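Local coordinates for protein Nrps/pks (Streptomyces albus, PDB 4OPF) that is a ketosynthase domain of the AT-less type I polyketide synthase OzmH for oxazolomycin, probably handling the growing acyl chain, perhaps without condensing it, at residues D25-L30 / G325-N330; F62-G65 / S70-D73; T154-A159 / L164-H169; G273-A278 / A311-D316. All coordinates share one frame; numbering follows the deposited sequence.

Contact 1 (D25-L30 / G325-N330); sequences DAYWRL and GSVKPN
Tyr27 reaches across to Val327 with its hydroxyl alone, the rest of its side chain packing on other parts of the fold. From CB, the torsion turns CG anti to the backbone N (chi1 -170°) and sends the ring out from helix 24-33. The ring lies against Phe18, their planes inclined by about 30°, and the side chain also packs on Ile344. At the tip, Tyr27 OH meets Val327 CG1 at 3.5 Å and comes within 4.2 Å of Val327 CB; the two side chains cross at about a right angle. The same hydroxyl hydrogen bonds to the carbonyl of Ala341, so its polar need is met from helix 338-352 while the valine methyl only packs against it. One helical turn on, Leu30 CD2 rests on Asn330 CB at 4.3 Å, a looser touch, and the amide ND2 of Asn330 is held by the carbonyl of Arg35. On the opposite segment Ser326 OG accepts from Lys328 N (3.1 Å) and caps the turn into helix 328-331. Lys328, whose NZ bonds the carbonyls of Asn295 and Ala296 and whose side chain touches His333, stands where ketosynthases probably carry the lysine and histidine of the active site.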
loop_
_atom_site.group_PDB
_atom_site.type_symbol
_atom_site.label_atom_id
_atom_site.label_comp_id
_atom_site.label_asym_id
_atom_site.label_seq_id
_atom_site.Cartn_x
_atom_site.Cartn_y
_atom_site.Cartn_z
ATOM N N ASP A 25 13.657 21.198 15.519
ATOM C CA ASP A 25 13.797 22.105 16.627
ATOM C C ASP A 25 13.118 23.419 16.264
ATOM O O ASP A 25 12.427 23.985 17.086
ATOM C CB ASP A 25 15.284 22.281 16.988
ATOM C CG ASP A 25 15.852 21.052 17.720
ATOM O OD1 ASP A 25 15.086 20.194 18.203
ATOM O OD2 ASP A 25 17.075 20.937 17.813
ATOM N N ALA A 26 13.295 23.886 15.033
ATOM C CA ALA A 26 12.613 25.072 14.602
ATOM C C ALA A 26 11.088 24.823 14.482
ATOM O O ALA A 26 10.282 25.710 14.729
ATOM C CB ALA A 26 13.213 25.608 13.302
ATOM N N TYR A 27 10.686 23.616 14.097
ATOM C CA TYR A 27 9.293 23.298 14.027
ATOM C C TYR A 27 8.665 23.374 15.443
ATOM O O TYR A 27 7.589 23.905 15.617
ATOM C CB TYR A 27 9.111 21.924 13.379
ATOM C CG TYR A 27 7.727 21.523 13.026
ATOM C CD1 TYR A 27 6.866 22.368 12.369
ATOM C CD2 TYR A 27 7.304 20.244 13.277
ATOM C CE1 TYR A 27 5.571 21.948 12.037
ATOM C CE2 TYR A 27 6.071 19.782 12.891
ATOM C CZ TYR A 27 5.201 20.638 12.269
ATOM O OH TYR A 27 3.941 20.136 11.952
ATOM N N TRP A 28 9.325 22.819 16.430
ATOM C CA TRP A 28 8.854 22.883 17.779
ATOM C C TRP A 28 8.770 24.320 18.262
ATOM O O TRP A 28 7.805 24.670 18.860
ATOM C CB TRP A 28 9.732 22.080 18.723
ATOM C CG TRP A 28 9.268 22.194 20.134
ATOM C CD1 TRP A 28 9.913 22.834 21.165
ATOM C CD2 TRP A 28 8.014 21.751 20.661
ATOM N NE1 TRP A 28 9.133 22.769 22.305
ATOM C CE2 TRP A 28 7.982 22.092 22.024
ATOM C CE3 TRP A 28 6.941 21.042 20.124
ATOM C CZ2 TRP A 28 6.910 21.787 22.840
ATOM C CZ3 TRP A 28 5.889 20.676 20.955
ATOM C CH2 TRP A 28 5.867 21.082 22.276
ATOM N N ARG A 29 9.755 25.155 17.964
ATOM C CA ARG A 29 9.682 26.569 18.327
ATOM C C ARG A 29 8.498 27.255 17.660
ATOM O O ARG A 29 7.762 27.996 18.330
ATOM C CB ARG A 29 10.988 27.339 18.028
ATOM C CG ARG A 29 12.081 27.032 19.058
ATOM C CD ARG A 29 13.336 27.877 18.942
ATOM N NE ARG A 29 13.932 27.898 17.599
ATOM C CZ ARG A 29 14.829 27.004 17.130
ATOM N NH1 ARG A 29 15.309 27.130 15.882
ATOM N NH2 ARG A 29 15.239 25.964 17.882
ATOM N N LEU A 30 8.308 27.032 16.363
ATOM C CA LEU A 30 7.201 27.610 15.662
ATOM C C LEU A 30 5.869 27.242 16.344
ATOM O O LEU A 30 5.015 28.134 16.607
ATOM C CB LEU A 30 7.181 27.141 14.205
ATOM C CG LEU A 30 6.034 27.629 13.327
ATOM C CD1 LEU A 30 6.374 28.952 12.706
ATOM C CD2 LEU A 30 5.697 26.709 12.207
ATOM N N GLY A 325 -6.612 20.553 18.270
ATOM C CA GLY A 325 -5.745 21.417 17.532
ATOM C C GLY A 325 -5.583 21.105 16.038
ATOM O O GLY A 325 -6.242 20.215 15.461
ATOM N N SER A 326 -4.747 21.922 15.410
ATOM C CA SER A 326 -4.370 21.777 14.016
ATOM C C SER A 326 -3.116 22.551 13.694
ATOM O O SER A 326 -3.036 23.729 14.059
ATOM C CB SER A 326 -5.519 22.354 13.148
ATOM O OG SER A 326 -5.140 22.326 11.773
ATOM N N VAL A 327 -2.226 21.999 12.844
ATOM C CA VAL A 327 -1.046 22.705 12.374
ATOM C C VAL A 327 -1.346 23.632 11.240
ATOM O O VAL A 327 -0.484 24.426 10.846
ATOM C CB VAL A 327 0.095 21.796 11.825
ATOM C CG1 VAL A 327 0.669 21.009 12.927
ATOM C CG2 VAL A 327 -0.378 20.806 10.780
ATOM N N LYS A 328 -2.502 23.473 10.628
ATOM C CA LYS A 328 -2.732 24.197 9.369
ATOM C C LYS A 328 -2.703 25.730 9.485
ATOM O O LYS A 328 -2.204 26.398 8.598
ATOM C CB LYS A 328 -4.028 23.759 8.727
ATOM C CG LYS A 328 -3.980 22.312 8.295
ATOM C CD LYS A 328 -5.209 21.956 7.494
ATOM C CE LYS A 328 -5.291 20.451 7.337
ATOM N NZ LYS A 328 -6.541 20.169 6.570
ATOM N N PRO A 329 -3.228 26.307 10.573
ATOM C CA PRO A 329 -3.064 27.761 10.697
ATOM C C PRO A 329 -1.592 28.172 10.863
ATOM O O PRO A 329 -1.258 29.294 10.547
ATOM C CB PRO A 329 -3.854 28.093 11.963
ATOM C CG PRO A 329 -4.824 26.967 12.089
ATOM C CD PRO A 329 -4.026 25.760 11.670
ATOM N N ASN A 330 -0.713 27.273 11.315
ATOM C CA ASN A 330 0.691 27.582 11.465
ATOM C C ASN A 330 1.480 27.443 10.151
ATOM O O ASN A 330 2.382 28.227 9.910
ATOM C CB ASN A 330 1.355 26.645 12.462
ATOM C CG ASN A 330 0.663 26.615 13.829
ATOM O OD1 ASN A 330 -0.376 25.954 14.025
ATOM N ND2 ASN A 330 1.270 27.265 14.790
#

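Contact 2 (F62-G65 / S70-D73); sequences FDPG and SDAD
Ser70 OG accepts from Asp73 N at 3.0 Å, and the same serine turns its carbonyl to the ring of Pro64: Pro64 CB lies 3.8 Å from Ser70 O. The hydroxyl sits between the serine's backbone N and carbonyl carbon (chi1 62°), a setting that brings it beneath the first turn of helix 71-76. In return Ser70 N donates to Asp73 OD2 over 3.2 Å, nearly straight at 172°, although it approaches the oxygen 38° above the carboxylate plane. Between the two segments themselves the contact is small and made of carbon against oxygen. Beside the carbonyl touch, Pro64 CG packs 3.6 Å from Asp71 OD1, the two side chains crossing at a slant. That carboxylate oxygen also forms a salt bridge with Arg429, so the chain's C-terminal tail meets the helix start here. The tail also pairs with the loop, through Ala427 N to Asp63 OD2 and the backbone of Arg429 to Phe62. Asp63 OD1 meanwhile takes the backbone N of His66, tying its carboxylate to the loop that follows. The reciprocal bonds of Ser70 and Asp73 form a capping box, which closes the N-terminal end of the short helix that Pro64 adjoins.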
loop_
_atom_site.group_PDB
_atom_site.type_symbol
_atom_site.label_atom_id
_atom_site.label_comp_id
_atom_site.label_asym_id
_atom_site.label_seq_id
_atom_site.Cartn_x
_atom_site.Cartn_y
_atom_site.Cartn_z
ATOM N N PHE A 62 20.700 21.228 -3.346
ATOM C CA PHE A 62 20.858 19.858 -2.914
ATOM C C PHE A 62 22.320 19.527 -3.062
ATOM O O PHE A 62 23.069 20.287 -3.698
ATOM C CB PHE A 62 19.984 18.941 -3.783
ATOM C CG PHE A 62 18.477 19.229 -3.697
ATOM C CD1 PHE A 62 17.730 18.875 -2.554
ATOM C CD2 PHE A 62 17.801 19.849 -4.760
ATOM C CE1 PHE A 62 16.359 19.127 -2.472
ATOM C CE2 PHE A 62 16.423 20.128 -4.663
ATOM C CZ PHE A 62 15.704 19.751 -3.529
ATOM N N ASP A 63 22.729 18.417 -2.464
ATOM C CA ASP A 63 24.087 17.864 -2.633
ATOM C C ASP A 63 24.027 16.482 -3.300
ATOM O O ASP A 63 24.108 15.480 -2.623
ATOM C CB ASP A 63 24.772 17.746 -1.284
ATOM C CG ASP A 63 26.254 17.402 -1.403
ATOM O OD1 ASP A 63 26.680 16.880 -2.461
ATOM O OD2 ASP A 63 26.991 17.652 -0.415
ATOM N N PRO A 64 23.879 16.429 -4.625
ATOM C CA PRO A 64 23.762 15.152 -5.356
ATOM C C PRO A 64 24.940 14.217 -5.080
ATOM O O PRO A 64 24.727 12.997 -4.970
ATOM C CB PRO A 64 23.821 15.564 -6.837
ATOM C CG PRO A 64 23.524 17.026 -6.850
ATOM C CD PRO A 64 24.055 17.563 -5.542
ATOM N N GLY A 65 26.139 14.799 -5.012
ATOM C CA GLY A 65 27.392 14.060 -4.820
ATOM C C GLY A 65 27.364 13.149 -3.599
ATOM O O GLY A 65 27.778 11.979 -3.642
ATOM N N SER A 70 24.910 12.357 -10.128
ATOM C CA SER A 70 25.492 13.423 -10.908
ATOM C C SER A 70 24.532 14.631 -10.904
ATOM O O SER A 70 23.371 14.496 -10.501
ATOM C CB SER A 70 25.725 12.959 -12.317
ATOM O OG SER A 70 24.518 12.621 -12.948
ATOM N N ASP A 71 25.022 15.787 -11.335
ATOM C CA ASP A 71 24.182 16.964 -11.461
ATOM C C ASP A 71 23.150 16.750 -12.531
ATOM O O ASP A 71 22.063 17.229 -12.409
ATOM C CB ASP A 71 24.971 18.200 -11.800
ATOM C CG ASP A 71 25.854 18.657 -10.668
ATOM O OD1 ASP A 71 25.524 18.419 -9.503
ATOM O OD2 ASP A 71 26.901 19.264 -10.943
ATOM N N ALA A 72 23.483 16.018 -13.566
ATOM C CA ALA A 72 22.525 15.756 -14.605
ATOM C C ALA A 72 21.439 14.826 -14.072
ATOM O O ALA A 72 20.266 15.042 -14.369
ATOM C CB ALA A 72 23.181 15.135 -15.809
ATOM N N ASP A 73 21.814 13.842 -13.264
ATOM C CA ASP A 73 20.852 12.907 -12.701
ATOM C C ASP A 73 19.868 13.735 -11.837
ATOM O O ASP A 73 18.653 13.632 -11.959
ATOM C CB ASP A 73 21.547 11.879 -11.751
ATOM C CG ASP A 73 22.340 10.752 -12.470
ATOM O OD1 ASP A 73 22.023 10.442 -13.656
ATOM O OD2 ASP A 73 23.275 10.179 -11.785
#

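Contact 3 (T154-A159 / L164-H169); sequences TVVDTA and LVALHH
This is buried strand-on-helix packing in the thiolase fold, between strand 153-156 and helix 162-175, joined by the tight turn where ketosynthases carry their active-site cysteine. The short axes approach to 8.6 Å and run 144° apart, as the chain doubles back. Val156 gives the largest share, with both methyls: chi1 (-66°) sets CG1 anti to the carbonyl carbon, turning it to His169 and CG2 to Ala166. Val156 CG2 settles on the helix, 4.0 Å from Ala166 CB and 4.2 Å from Val165 CG1, while Val156 CG1 comes to the edge of the His169 ring, in its plane and 3.6 Å from His169 NE2. That nitrogen is buried and has no polar partner in the model. The carbonyl of Val165 lies over one face of this ring, toward its rim. Thr158 OG1 presses on Val165 CG2 at 3.4 Å. Replacing Val156 by an alanine would probably open a gap beside Ala166 and leave the His169 ring edge without its methyl support. His169 stacks on His169 of the second subunit. Strand 153-156 pairs with strand 107-112, whose Tyr110 touches Ala166 and His169, while the helix packs against strands 247-256 and 401-408; Val155 faces helix 138-147.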
loop_
_atom_site.group_PDB
_atom_site.type_symbol
_atom_site.label_atom_id
_atom_site.label_comp_id
_atom_site.label_asym_id
_atom_site.label_seq_id
_atom_site.Cartn_x
_atom_site.Cartn_y
_atom_site.Cartn_z
ATOM N N THR A 154 7.100 1.192 -1.085
ATOM C CA THR A 154 5.840 1.581 -1.698
ATOM C C THR A 154 5.488 3.040 -1.503
ATOM O O THR A 154 5.811 3.665 -0.492
ATOM C CB THR A 154 4.641 0.719 -1.160
ATOM O OG1 THR A 154 4.620 0.755 0.232
ATOM C CG2 THR A 154 4.782 -0.766 -1.507
ATOM N N VAL A 155 4.829 3.587 -2.496
ATOM C CA VAL A 155 4.365 4.920 -2.467
ATOM C C VAL A 155 2.836 4.878 -2.514
ATOM O O VAL A 155 2.273 4.161 -3.351
ATOM C CB VAL A 155 4.804 5.704 -3.720
ATOM C CG1 VAL A 155 4.231 7.112 -3.689
ATOM C CG2 VAL A 155 6.294 5.808 -3.803
ATOM N N VAL A 156 2.198 5.742 -1.725
ATOM C CA VAL A 156 0.759 5.918 -1.791
ATOM C C VAL A 156 0.382 7.358 -1.995
ATOM O O VAL A 156 0.968 8.264 -1.413
ATOM C CB VAL A 156 0.035 5.330 -0.564
ATOM C CG1 VAL A 156 0.209 3.825 -0.574
ATOM C CG2 VAL A 156 0.608 5.832 0.714
ATOM N N ASP A 157 -0.623 7.568 -2.833
ATOM C CA ASP A 157 -1.210 8.905 -2.951
ATOM C C ASP A 157 -2.741 8.897 -2.662
ATOM O O ASP A 157 -3.518 8.433 -3.474
ATOM C CB ASP A 157 -0.932 9.499 -4.318
ATOM C CG ASP A 157 -1.598 10.864 -4.504
ATOM O OD1 ASP A 157 -2.218 11.463 -3.545
ATOM O OD2 ASP A 157 -1.433 11.345 -5.639
ATOM N N THR A 158 -3.119 9.322 -1.456
ATOM C CA THR A 158 -4.527 9.447 -1.071
ATOM C C THR A 158 -4.691 10.856 -0.545
ATOM O O THR A 158 -5.398 11.096 0.434
ATOM C CB THR A 158 -4.947 8.425 0.015
ATOM O OG1 THR A 158 -4.055 8.484 1.116
ATOM C CG2 THR A 158 -4.966 6.992 -0.495
ATOM N N ALA A 159 -4.045 11.795 -1.231
ATOM C CA ALA A 159 -4.126 13.234 -0.932
ATOM C C ALA A 159 -3.666 13.494 0.485
ATOM O O ALA A 159 -2.577 12.992 0.879
ATOM C CB ALA A 159 -5.532 13.778 -1.225
ATOM N N LEU A 164 -0.488 9.122 6.594
ATOM C CA LEU A 164 -1.142 8.202 7.511
ATOM C C LEU A 164 -1.463 6.869 6.881
ATOM O O LEU A 164 -1.368 5.809 7.550
ATOM C CB LEU A 164 -2.417 8.795 8.116
ATOM C CG LEU A 164 -2.257 10.000 9.033
ATOM C CD1 LEU A 164 -3.542 10.265 9.797
ATOM C CD2 LEU A 164 -1.238 9.682 10.071
ATOM N N VAL A 165 -1.811 6.855 5.611
ATOM C CA VAL A 165 -2.004 5.564 4.946
ATOM C C VAL A 165 -0.683 4.831 4.832
ATOM O O VAL A 165 -0.595 3.614 5.054
ATOM C CB VAL A 165 -2.663 5.766 3.572
ATOM C CG1 VAL A 165 -2.737 4.484 2.804
ATOM C CG2 VAL A 165 -4.056 6.331 3.778
ATOM N N ALA A 166 0.388 5.574 4.517
ATOM C CA ALA A 166 1.753 4.952 4.492
ATOM C C ALA A 166 2.112 4.420 5.887
ATOM O O ALA A 166 2.624 3.324 6.049
ATOM C CB ALA A 166 2.804 6.011 4.039
ATOM N N LEU A 167 1.811 5.196 6.915
ATOM C CA LEU A 167 2.000 4.725 8.316
ATOM C C LEU A 167 1.242 3.401 8.667
ATOM O O LEU A 167 1.759 2.505 9.323
ATOM C CB LEU A 167 1.630 5.874 9.293
ATOM C CG LEU A 167 1.880 5.559 10.765
ATOM C CD1 LEU A 167 3.341 5.302 11.021
ATOM C CD2 LEU A 167 1.432 6.748 11.612
ATOM N N HIS A 168 0.034 3.273 8.151
ATOM C CA HIS A 168 -0.769 2.092 8.302
ATOM C C HIS A 168 -0.115 0.904 7.570
ATOM O O HIS A 168 -0.074 -0.194 8.126
ATOM C CB HIS A 168 -2.135 2.391 7.730
ATOM C CG HIS A 168 -3.097 1.267 7.823
ATOM N ND1 HIS A 168 -3.642 0.667 6.711
ATOM C CD2 HIS A 168 -3.568 0.578 8.890
ATOM C CE1 HIS A 168 -4.460 -0.296 7.083
ATOM N NE2 HIS A 168 -4.418 -0.384 8.402
ATOM N N HIS A 169 0.379 1.103 6.349
ATOM C CA HIS A 169 1.069 -0.035 5.652
ATOM C C HIS A 169 2.302 -0.409 6.478
ATOM O O HIS A 169 2.549 -1.547 6.701
ATOM C CB HIS A 169 1.536 0.390 4.279
ATOM C CG HIS A 169 0.445 0.613 3.291
ATOM N ND1 HIS A 169 -0.689 -0.167 3.228
ATOM C CD2 HIS A 169 0.332 1.511 2.294
ATOM C CE1 HIS A 169 -1.479 0.279 2.266
ATOM N NE2 HIS A 169 -0.888 1.303 1.695
#

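Contact 4 (G273-A278 / A311-D316); sequences GVMARA and AAVYRD
Met275 sets its CG anti to the carbonyl carbon (chi1 -64°), and an extended chi2 then brings SE to Tyr314, while chi3 bends only the terminal CE away; the residue is a selenomethionine in this crystal, with SE in place of the sulfur. Met275 SE comes to the rim of the phenol ring, 4.0 Å from Tyr314 CE2 and 5.3 Å from the ring centroid. The approach is 89° off the ring normal, hence edge-on, and the two side chains cross at about a right angle. This is a Met-aromatic contact at the ring edge.

Val313 fills the other half of the interface. Its CG1 lies anti to its backbone N (chi1 165°) and is directed at helix 268-282, where it sits 4.1 Å from Met275 CB and 4.0 Å from Ala276 N. Ala276 CB is a more distant neighbour of the same methyl. Together these side chains join helices 268-282 and 300-314 in the C-terminal half of the ketosynthase, a part of the thiolase fold in which helix 268-282 also packs on strands 247-256 and 401-408. Met275 touches His404 of the latter strand, and the hydroxyl of Tyr314 hydrogen bonds to His404 NE2, so one histidine adjoins both partners.

The helix ends at Tyr314, and Arg315, the first residue to leave it, folds back so that Arg315 NH1 donates to Tyr314 O at 2.9 Å. The oxygen lies in the guanidinium plane, although the donor stands well above the carbonyl plane. The same guanidinium bonds the carbonyls of Ala286, Val289, Thr320 and Pro321.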
loop_
_atom_site.group_PDB
_atom_site.type_symbol
_atom_site.label_atom_id
_atom_site.label_comp_id
_atom_site.label_asym_id
_atom_site.label_seq_id
_atom_site.Cartn_x
_atom_site.Cartn_y
_atom_site.Cartn_z
ATOM N N GLY A 273 -16.344 5.626 12.498
ATOM C CA GLY A 273 -15.846 4.279 12.429
ATOM C C GLY A 273 -14.314 4.205 12.442
ATOM O O GLY A 273 -13.742 3.365 13.100
ATOM N N VAL A 274 -13.635 5.088 11.705
ATOM C CA VAL A 274 -12.184 4.990 11.613
ATOM C C VAL A 274 -11.586 5.373 12.954
ATOM O O VAL A 274 -10.598 4.785 13.409
ATOM C CB VAL A 274 -11.613 5.817 10.465
ATOM C CG1 VAL A 274 -11.522 7.295 10.822
ATOM C CG2 VAL A 274 -10.254 5.305 10.136
HETATM N N MSE A 275 -12.207 6.314 13.632
HETATM C CA MSE A 275 -11.669 6.708 14.946
HETATM C C MSE A 275 -11.932 5.612 15.971
HETATM O O MSE A 275 -11.033 5.268 16.737
HETATM C CB MSE A 275 -12.244 8.017 15.456
HETATM C CG MSE A 275 -11.871 9.214 14.568
HETATM SE SE MSE A 275 -12.369 10.934 15.420
HETATM C CE MSE A 275 -14.225 10.897 14.927
ATOM N N ALA A 276 -13.140 5.069 16.004
ATOM C CA ALA A 276 -13.434 3.954 16.913
ATOM C C ALA A 276 -12.571 2.739 16.648
ATOM O O ALA A 276 -12.122 2.074 17.575
ATOM C CB ALA A 276 -14.919 3.577 16.825
ATOM N N ARG A 277 -12.276 2.436 15.385
ATOM C CA ARG A 277 -11.369 1.343 15.075
ATOM C C ARG A 277 -9.957 1.572 15.563
ATOM O O ARG A 277 -9.302 0.657 16.091
ATOM C CB ARG A 277 -11.407 1.072 13.552
ATOM C CG ARG A 277 -10.521 -0.051 13.066
ATOM C CD ARG A 277 -10.964 -1.454 13.569
ATOM N NE ARG A 277 -9.926 -2.411 13.145
ATOM C CZ ARG A 277 -9.627 -3.545 13.760
ATOM N NH1 ARG A 277 -8.629 -4.292 13.290
ATOM N NH2 ARG A 277 -10.306 -3.915 14.846
ATOM N N ALA A 278 -9.410 2.758 15.369
ATOM C CA ALA A 278 -8.030 2.990 15.830
ATOM C C ALA A 278 -7.935 2.857 17.339
ATOM O O ALA A 278 -6.939 2.333 17.882
ATOM C CB ALA A 278 -7.526 4.361 15.436
ATOM N N ALA A 311 -16.795 14.108 19.477
ATOM C CA ALA A 311 -17.571 14.018 20.690
ATOM C C ALA A 311 -18.231 12.642 20.833
ATOM O O ALA A 311 -18.187 12.029 21.936
ATOM C CB ALA A 311 -18.621 15.124 20.753
ATOM N N ALA A 312 -18.806 12.128 19.739
ATOM C CA ALA A 312 -19.531 10.867 19.800
ATOM C C ALA A 312 -18.614 9.689 20.094
ATOM O O ALA A 312 -18.977 8.789 20.830
ATOM C CB ALA A 312 -20.349 10.626 18.533
ATOM N N VAL A 313 -17.416 9.692 19.564
ATOM C CA VAL A 313 -16.548 8.578 19.721
ATOM C C VAL A 313 -15.725 8.711 21.013
ATOM O O VAL A 313 -15.548 7.728 21.738
ATOM C CB VAL A 313 -15.568 8.459 18.543
ATOM C CG1 VAL A 313 -14.416 7.511 18.879
ATOM C CG2 VAL A 313 -16.270 7.942 17.305
ATOM N N TYR A 314 -15.171 9.891 21.248
ATOM C CA TYR A 314 -14.196 10.103 22.333
ATOM C C TYR A 314 -14.786 10.499 23.683
ATOM O O TYR A 314 -14.181 10.199 24.730
ATOM C CB TYR A 314 -13.155 11.172 21.912
ATOM C CG TYR A 314 -12.038 10.555 21.131
ATOM C CD1 TYR A 314 -11.057 9.912 21.791
ATOM C CD2 TYR A 314 -11.981 10.596 19.768
ATOM C CE1 TYR A 314 -10.011 9.362 21.146
ATOM C CE2 TYR A 314 -10.950 9.996 19.082
ATOM C CZ TYR A 314 -9.960 9.392 19.779
ATOM O OH TYR A 314 -8.921 8.707 19.227
ATOM N N ARG A 315 -15.939 11.155 23.648
ATOM C CA ARG A 315 -16.567 11.732 24.841
ATOM C C ARG A 315 -18.063 11.431 24.984
ATOM O O ARG A 315 -18.829 12.268 25.449
ATOM C CB ARG A 315 -16.311 13.251 24.921
ATOM C CG ARG A 315 -14.835 13.631 25.165
ATOM C CD ARG A 315 -14.236 13.006 26.418
ATOM N NE ARG A 315 -12.865 13.455 26.623
ATOM C CZ ARG A 315 -11.768 12.806 26.218
ATOM N NH1 ARG A 315 -11.824 11.667 25.577
ATOM N NH2 ARG A 315 -10.583 13.327 26.445
ATOM N N ASP A 316 -18.470 10.228 24.609
ATOM C CA ASP A 316 -19.875 9.860 24.666
ATOM C C ASP A 316 -20.237 9.621 26.116
ATOM O O ASP A 316 -19.727 8.708 26.713
ATOM C CB ASP A 316 -20.120 8.593 23.824
ATOM C CG ASP A 316 -21.575 8.323 23.634
ATOM O OD1 ASP A 316 -22.368 9.239 23.977
ATOM O OD2 ASP A 316 -21.959 7.193 23.237
#

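How the contacts relate
No two of the four contacts touch, yet contacts 1, 3 and 4 gather round the sheet of the ketosynthase while contact 2 stands apart. Contact 1, whose segments are almost 300 residues apart, brackets the other three along the chain. Its centre is 22 Å from that of contact 3, on the other side of the chain's centre, but their nearest atoms are only about 9 Å apart; the turn of contact 3 and the loop of contact 1 probably contribute to one active-site region. Contact 4 comes about as close to contact 3 (nearest atoms about 8 Å apart), and Asp178 of the second subunit binds both His168 and Arg277. Contacts 2 and 4 are farthest apart, with centres 47 Å from each other.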